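Local coordinates for abhydrolase domain-containing protein (PDB 5H3H), which acts as an esterase of the alpha/beta hydrolase fold, hydrolysing carboxylic esters and probably also working as a perhydrolase, at residues H109-V114 with I208-L213; K116-G121 with V263-S268. All blocks are in the same frame, centred on the assembly; numbering follows the deposited sequence.

Contacts 1 and 2 lie about 12 Å apart, centre to centre, on the same side of the chain's centre. Their segments alternate along the chain: 109-114, 116-121, 208-213, then 263-268. Both reach the central sheet through the neighbouring parallel strands 114-120 and 211-217. Contact 1 joins the loops that lead into these strands. Contact 2 lays helix 255-267 against strand 114-120. The two meet directly, probably by backbone hydrogen bonds: Leu213 N to Leu117 O at 2.9 Å and Leu213 O to Leu119 N at 2.8 Å. Together they join strand 114-120 and the loop before it to two later parts of the chain, the entry to strand 211-217 and the last turn of helix 255-267.

Contact 1. Residues H109-V114 with I208-L213; sequences HGESNV and ITVDTL
The carboxylate of Glu111 is the flat group here. Over one of its faces sits the CG2 methyl of Val210, 3.4 Å from Glu111 CD. Thr209 meets its oxygen end. Thr209 N donates to the syn lone pair of Glu111 OE1 at 2.7 Å, and the bond is nearly straight at 170°. Thr209 OG1 gives a weak hydrogen bond to Glu111 OE2 at 3.0 Å. One residue thus grips both oxygens, which should fix the rotation of the carboxylate. The Glu111 chain runs extended beyond CG and slides past Val210, so Glu111 CG also packs on Val210 CG2 at 3.4 Å. An alanine at Glu111 would remove both acceptor oxygens, and would probably weaken the hold between the two loops and bare part of Val210. Beside the carboxylate there is an apolar touch, Val114 CG1 to Val210 CG1 at 4.2 Å. Each segment also has a hydrogen bond of its own. A type I turn from Glu111 to Val114 is closed by Val114 N to Glu111 O at 3.1 Å. Thr212 OG1 donates to Val210 O at 2.8 Å, from above the carbonyl plane. Gly110, with positive phi, is the first residue to leave helix 97-109, just before this turn. The contact therefore lies at the N-terminal ends of two neighbouring parallel strands, 114-120 and 211-217. Val114 and Ile208 both pack on helix 97-109, while Asp211 and Leu213 touch Tyr265 of helix 255-267.

Contact 2. Residues K116-G121 with V263-S268; sequences KLILAG and VSYVKS
Lys116 starts with CG in the crowded position between the backbone N and the carbonyl carbon (chi1 63°). Its chain then bends at chi3 (75°) and so carries NZ to the last turn of helix 255-267. Tyr265 reaches back with CG anti to its backbone N, and the two chains overlap lengthwise, the ring alongside the lysine methylenes and NZ at the tyrosine's own backbone. Lys116 NZ donates to Tyr265 O at 2.6 Å, nearly along the C=O axis. A second bond, Lys116 NZ to Val266 O at 3.3 Å, is weak. The positive charge thus sits by carbonyls at the C-terminal end of a helix, where the helix dipole would probably favour it. This also gives the ammonium of a buried residue polar partners. The aliphatic part of the lysine packs on the tyrosine ring, with Lys116 CD 3.7 Å from Tyr265 CE2. Ile118 slides past the same ring and brings its CG1 to 3.7 Å from Tyr265 CD2. The Tyr265 ring packs between the helix and strand 116-120, against the Lys116 methylenes and Ile118. Strand 116-120 and helix 263-267 run nearly antiparallel, at 163°, and their axes come within 10.0 Å. This is the helix-on-sheet layering of the alpha/beta hydrolase fold. Strand 114-120 lies between strands 90-95 and 211-217. Helix 255-267 packs on one side of it, and Leu117 points away from that helix onto helix 97-109.

Contact 1. Residues H109-V114 with I208-L213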
loop_
_atom_site.group_PDB
_atom_site.type_symbol
_atom_site.label_atom_id
_atom_site.label_comp_id
_atom_site.label_asym_id
_atom_site.label_seq_id
_atom_site.Cartn_x
_atom_site.Cartn_y
_atom_site.Cartn_z
ATOM N N HIS B 109 -0.862 -4.163 0.004
ATOM C CA HIS B 109 -2.032 -3.667 0.656
ATOM C C HIS B 109 -1.825 -2.663 1.789
ATOM O O HIS B 109 -2.798 -2.264 2.381
ATOM C CB HIS B 109 -2.824 -4.851 1.122
ATOM C CG HIS B 109 -3.095 -5.805 0.025
ATOM N ND1 HIS B 109 -4.242 -5.754 -0.735
ATOM C CD2 HIS B 109 -2.320 -6.779 -0.516
ATOM C CE1 HIS B 109 -4.186 -6.689 -1.669
ATOM N NE2 HIS B 109 -3.034 -7.331 -1.551
ATOM N N GLY B 110 -0.589 -2.242 2.062
ATOM C CA GLY B 110 -0.312 -1.275 3.146
ATOM C C GLY B 110 -0.350 -1.859 4.560
ATOM O O GLY B 110 -0.748 -3.024 4.785
ATOM N N GLU B 111 -0.055 -1.005 5.517
ATOM C CA GLU B 111 0.137 -1.379 6.917
ATOM C C GLU B 111 -0.956 -0.929 7.878
ATOM O O GLU B 111 -0.846 -1.142 9.082
ATOM C CB GLU B 111 1.518 -0.854 7.350
ATOM C CG GLU B 111 2.596 -1.285 6.333
ATOM C CD GLU B 111 3.893 -0.465 6.349
ATOM O OE1 GLU B 111 4.970 -1.053 6.045
ATOM O OE2 GLU B 111 3.836 0.762 6.621
ATOM N N SER B 112 -2.045 -0.340 7.376
ATOM C CA SER B 112 -3.088 0.219 8.301
ATOM C C SER B 112 -3.767 -0.763 9.252
ATOM O O SER B 112 -4.239 -0.338 10.295
ATOM C CB SER B 112 -4.182 0.982 7.549
ATOM O OG SER B 112 -4.881 1.825 8.491
ATOM N N ASN B 113 -3.801 -2.073 8.934
ATOM C CA ASN B 113 -4.393 -3.078 9.868
ATOM C C ASN B 113 -3.387 -3.805 10.724
ATOM O O ASN B 113 -3.778 -4.606 11.572
ATOM C CB ASN B 113 -5.165 -4.148 9.061
ATOM C CG ASN B 113 -6.369 -3.560 8.334
ATOM O OD1 ASN B 113 -7.358 -3.234 8.956
ATOM N ND2 ASN B 113 -6.257 -3.380 7.038
ATOM N N VAL B 114 -2.104 -3.583 10.472
ATOM C CA VAL B 114 -1.010 -4.387 11.139
ATOM C C VAL B 114 -0.181 -3.532 12.089
ATOM O O VAL B 114 0.428 -2.556 11.687
ATOM C CB VAL B 114 -0.031 -4.979 10.114
ATOM C CG1 VAL B 114 1.107 -5.782 10.776
ATOM C CG2 VAL B 114 -0.775 -5.819 9.121
ATOM N N ILE B 208 9.021 -1.220 3.883
ATOM C CA ILE B 208 8.340 -1.699 5.062
ATOM C C ILE B 208 8.566 -0.649 6.129
ATOM O O ILE B 208 9.715 -0.215 6.283
ATOM C CB ILE B 208 8.928 -3.081 5.505
ATOM C CG1 ILE B 208 8.668 -4.101 4.406
ATOM C CG2 ILE B 208 8.352 -3.540 6.845
ATOM C CD1 ILE B 208 7.215 -4.205 4.016
ATOM N N THR B 209 7.480 -0.240 6.817
ATOM C CA THR B 209 7.495 0.760 7.919
ATOM C C THR B 209 7.150 0.202 9.292
ATOM O O THR B 209 7.404 0.856 10.296
ATOM C CB THR B 209 6.419 1.869 7.700
ATOM O OG1 THR B 209 6.417 2.283 6.341
ATOM C CG2 THR B 209 6.637 3.094 8.602
ATOM N N VAL B 210 6.533 -0.972 9.335
ATOM C CA VAL B 210 5.969 -1.521 10.553
ATOM C C VAL B 210 7.107 -2.003 11.443
ATOM O O VAL B 210 8.135 -2.471 10.940
ATOM C CB VAL B 210 5.081 -2.777 10.262
ATOM C CG1 VAL B 210 4.258 -3.139 11.476
ATOM C CG2 VAL B 210 4.159 -2.541 9.076
ATOM N N ASP B 211 6.893 -1.917 12.740
ATOM C CA ASP B 211 7.751 -2.560 13.747
ATOM C C ASP B 211 7.956 -4.027 13.438
ATOM O O ASP B 211 6.985 -4.769 13.402
ATOM C CB ASP B 211 7.098 -2.491 15.126
ATOM C CG ASP B 211 7.191 -1.081 15.786
ATOM O OD1 ASP B 211 7.736 -0.115 15.202
ATOM O OD2 ASP B 211 6.701 -0.959 16.927
ATOM N N THR B 212 9.218 -4.427 13.243
ATOM C CA THR B 212 9.549 -5.816 12.908
ATOM C C THR B 212 10.480 -6.535 13.913
ATOM O O THR B 212 11.426 -5.929 14.484
ATOM C CB THR B 212 10.069 -5.874 11.472
ATOM O OG1 THR B 212 9.138 -5.121 10.648
ATOM C CG2 THR B 212 10.172 -7.342 10.958
ATOM N N LEU B 213 10.159 -7.815 14.152
ATOM C CA LEU B 213 11.050 -8.766 14.811
ATOM C C LEU B 213 11.408 -9.902 13.860
ATOM O O LEU B 213 10.494 -10.558 13.332
ATOM C CB LEU B 213 10.360 -9.375 16.002
ATOM C CG LEU B 213 11.147 -10.483 16.704
ATOM C CD1 LEU B 213 12.433 -9.863 17.255
ATOM C CD2 LEU B 213 10.325 -11.148 17.794
#

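Contact 2. Residues K116-G121 with V263-S268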
loop_
_atom_site.group_PDB
_atom_site.type_symbol
_atom_site.label_atom_id
_atom_site.label_comp_id
_atom_site.label_asym_id
_atom_site.label_seq_id
_atom_site.Cartn_x
_atom_site.Cartn_y
_atom_site.Cartn_z
ATOM N N LYS B 116 2.381 -4.972 14.171
ATOM C CA LYS B 116 3.750 -5.505 14.137
ATOM C C LYS B 116 3.886 -6.743 13.254
ATOM O O LYS B 116 2.907 -7.471 13.028
ATOM C CB LYS B 116 4.214 -5.778 15.545
ATOM C CG LYS B 116 3.423 -6.821 16.265
ATOM C CD LYS B 116 3.747 -6.843 17.762
ATOM C CE LYS B 116 3.116 -5.667 18.481
ATOM N NZ LYS B 116 3.481 -5.759 19.932
ATOM N N LEU B 117 5.105 -6.939 12.759
ATOM C CA LEU B 117 5.479 -8.021 11.883
ATOM C C LEU B 117 6.537 -8.897 12.552
ATOM O O LEU B 117 7.482 -8.379 13.122
ATOM C CB LEU B 117 6.133 -7.390 10.633
ATOM C CG LEU B 117 6.659 -8.361 9.585
ATOM C CD1 LEU B 117 5.512 -9.248 9.134
ATOM C CD2 LEU B 117 7.331 -7.708 8.390
ATOM N N ILE B 118 6.403 -10.202 12.446
ATOM C CA ILE B 118 7.413 -11.124 12.894
ATOM C C ILE B 118 7.762 -11.940 11.688
ATOM O O ILE B 118 6.861 -12.389 10.979
ATOM C CB ILE B 118 6.913 -12.053 14.004
ATOM C CG1 ILE B 118 6.386 -11.220 15.180
ATOM C CG2 ILE B 118 8.018 -13.034 14.426
ATOM C CD1 ILE B 118 5.436 -11.961 16.107
ATOM N N LEU B 119 9.054 -12.088 11.427
ATOM C CA LEU B 119 9.509 -12.848 10.298
ATOM C C LEU B 119 10.362 -13.966 10.910
ATOM O O LEU B 119 11.352 -13.672 11.488
ATOM C CB LEU B 119 10.357 -11.973 9.364
ATOM C CG LEU B 119 9.693 -10.896 8.497
ATOM C CD1 LEU B 119 10.748 -10.098 7.770
ATOM C CD2 LEU B 119 8.800 -11.537 7.473
ATOM N N ALA B 120 9.951 -15.237 10.767
ATOM C CA ALA B 120 10.506 -16.382 11.510
ATOM C C ALA B 120 11.077 -17.327 10.479
ATOM O O ALA B 120 10.349 -17.856 9.695
ATOM C CB ALA B 120 9.444 -17.086 12.349
ATOM N N GLY B 121 12.412 -17.479 10.421
ATOM C CA GLY B 121 13.036 -18.295 9.401
ATOM C C GLY B 121 12.624 -17.922 7.983
ATOM O O GLY B 121 12.504 -18.767 7.133
ATOM N N VAL B 263 5.304 -14.412 22.295
ATOM C CA VAL B 263 4.320 -13.931 23.225
ATOM C C VAL B 263 4.655 -12.575 23.791
ATOM O O VAL B 263 3.776 -11.732 23.913
ATOM C CB VAL B 263 4.139 -14.944 24.385
ATOM C CG1 VAL B 263 3.400 -14.319 25.568
ATOM C CG2 VAL B 263 3.407 -16.189 23.849
ATOM N N SER B 264 5.909 -12.423 24.213
ATOM C CA SER B 264 6.400 -11.156 24.703
ATOM C C SER B 264 6.260 -10.047 23.682
ATOM O O SER B 264 5.845 -8.967 24.036
ATOM C CB SER B 264 7.883 -11.275 25.091
ATOM O OG SER B 264 8.073 -12.197 26.145
ATOM N N TYR B 265 6.644 -10.304 22.430
ATOM C CA TYR B 265 6.506 -9.323 21.369
ATOM C C TYR B 265 5.038 -8.991 21.028
ATOM O O TYR B 265 4.723 -7.829 20.771
ATOM C CB TYR B 265 7.239 -9.787 20.120
ATOM C CG TYR B 265 7.549 -8.731 19.098
ATOM C CD1 TYR B 265 8.467 -7.689 19.371
ATOM C CD2 TYR B 265 6.953 -8.755 17.857
ATOM C CE1 TYR B 265 8.761 -6.734 18.409
ATOM C CE2 TYR B 265 7.222 -7.798 16.904
ATOM C CZ TYR B 265 8.138 -6.781 17.159
ATOM O OH TYR B 265 8.388 -5.821 16.167
ATOM N N VAL B 266 4.154 -9.986 21.028
ATOM C CA VAL B 266 2.710 -9.688 20.876
ATOM C C VAL B 266 2.234 -8.756 21.998
ATOM O O VAL B 266 1.537 -7.787 21.710
ATOM C CB VAL B 266 1.758 -10.920 20.689
ATOM C CG1 VAL B 266 2.330 -11.942 19.707
ATOM C CG2 VAL B 266 1.351 -11.579 21.985
ATOM N N LYS B 267 2.665 -9.038 23.242
ATOM C CA LYS B 267 2.415 -8.144 24.416
ATOM C C LYS B 267 2.998 -6.716 24.270
ATOM O O LYS B 267 2.318 -5.753 24.595
ATOM C CB LYS B 267 2.908 -8.803 25.739
ATOM C CG LYS B 267 2.004 -9.912 26.287
ATOM C CD LYS B 267 2.711 -10.774 27.325
ATOM C CE LYS B 267 1.759 -11.608 28.169
ATOM N NZ LYS B 267 1.141 -10.858 29.333
ATOM N N SER B 268 4.247 -6.578 23.789
ATOM C CA SER B 268 4.821 -5.270 23.484
ATOM C C SER B 268 5.916 -5.255 22.414
ATOM O O SER B 268 6.839 -6.067 22.449
ATOM C CB SER B 268 5.430 -4.664 24.736
ATOM O OG SER B 268 6.456 -3.741 24.400
#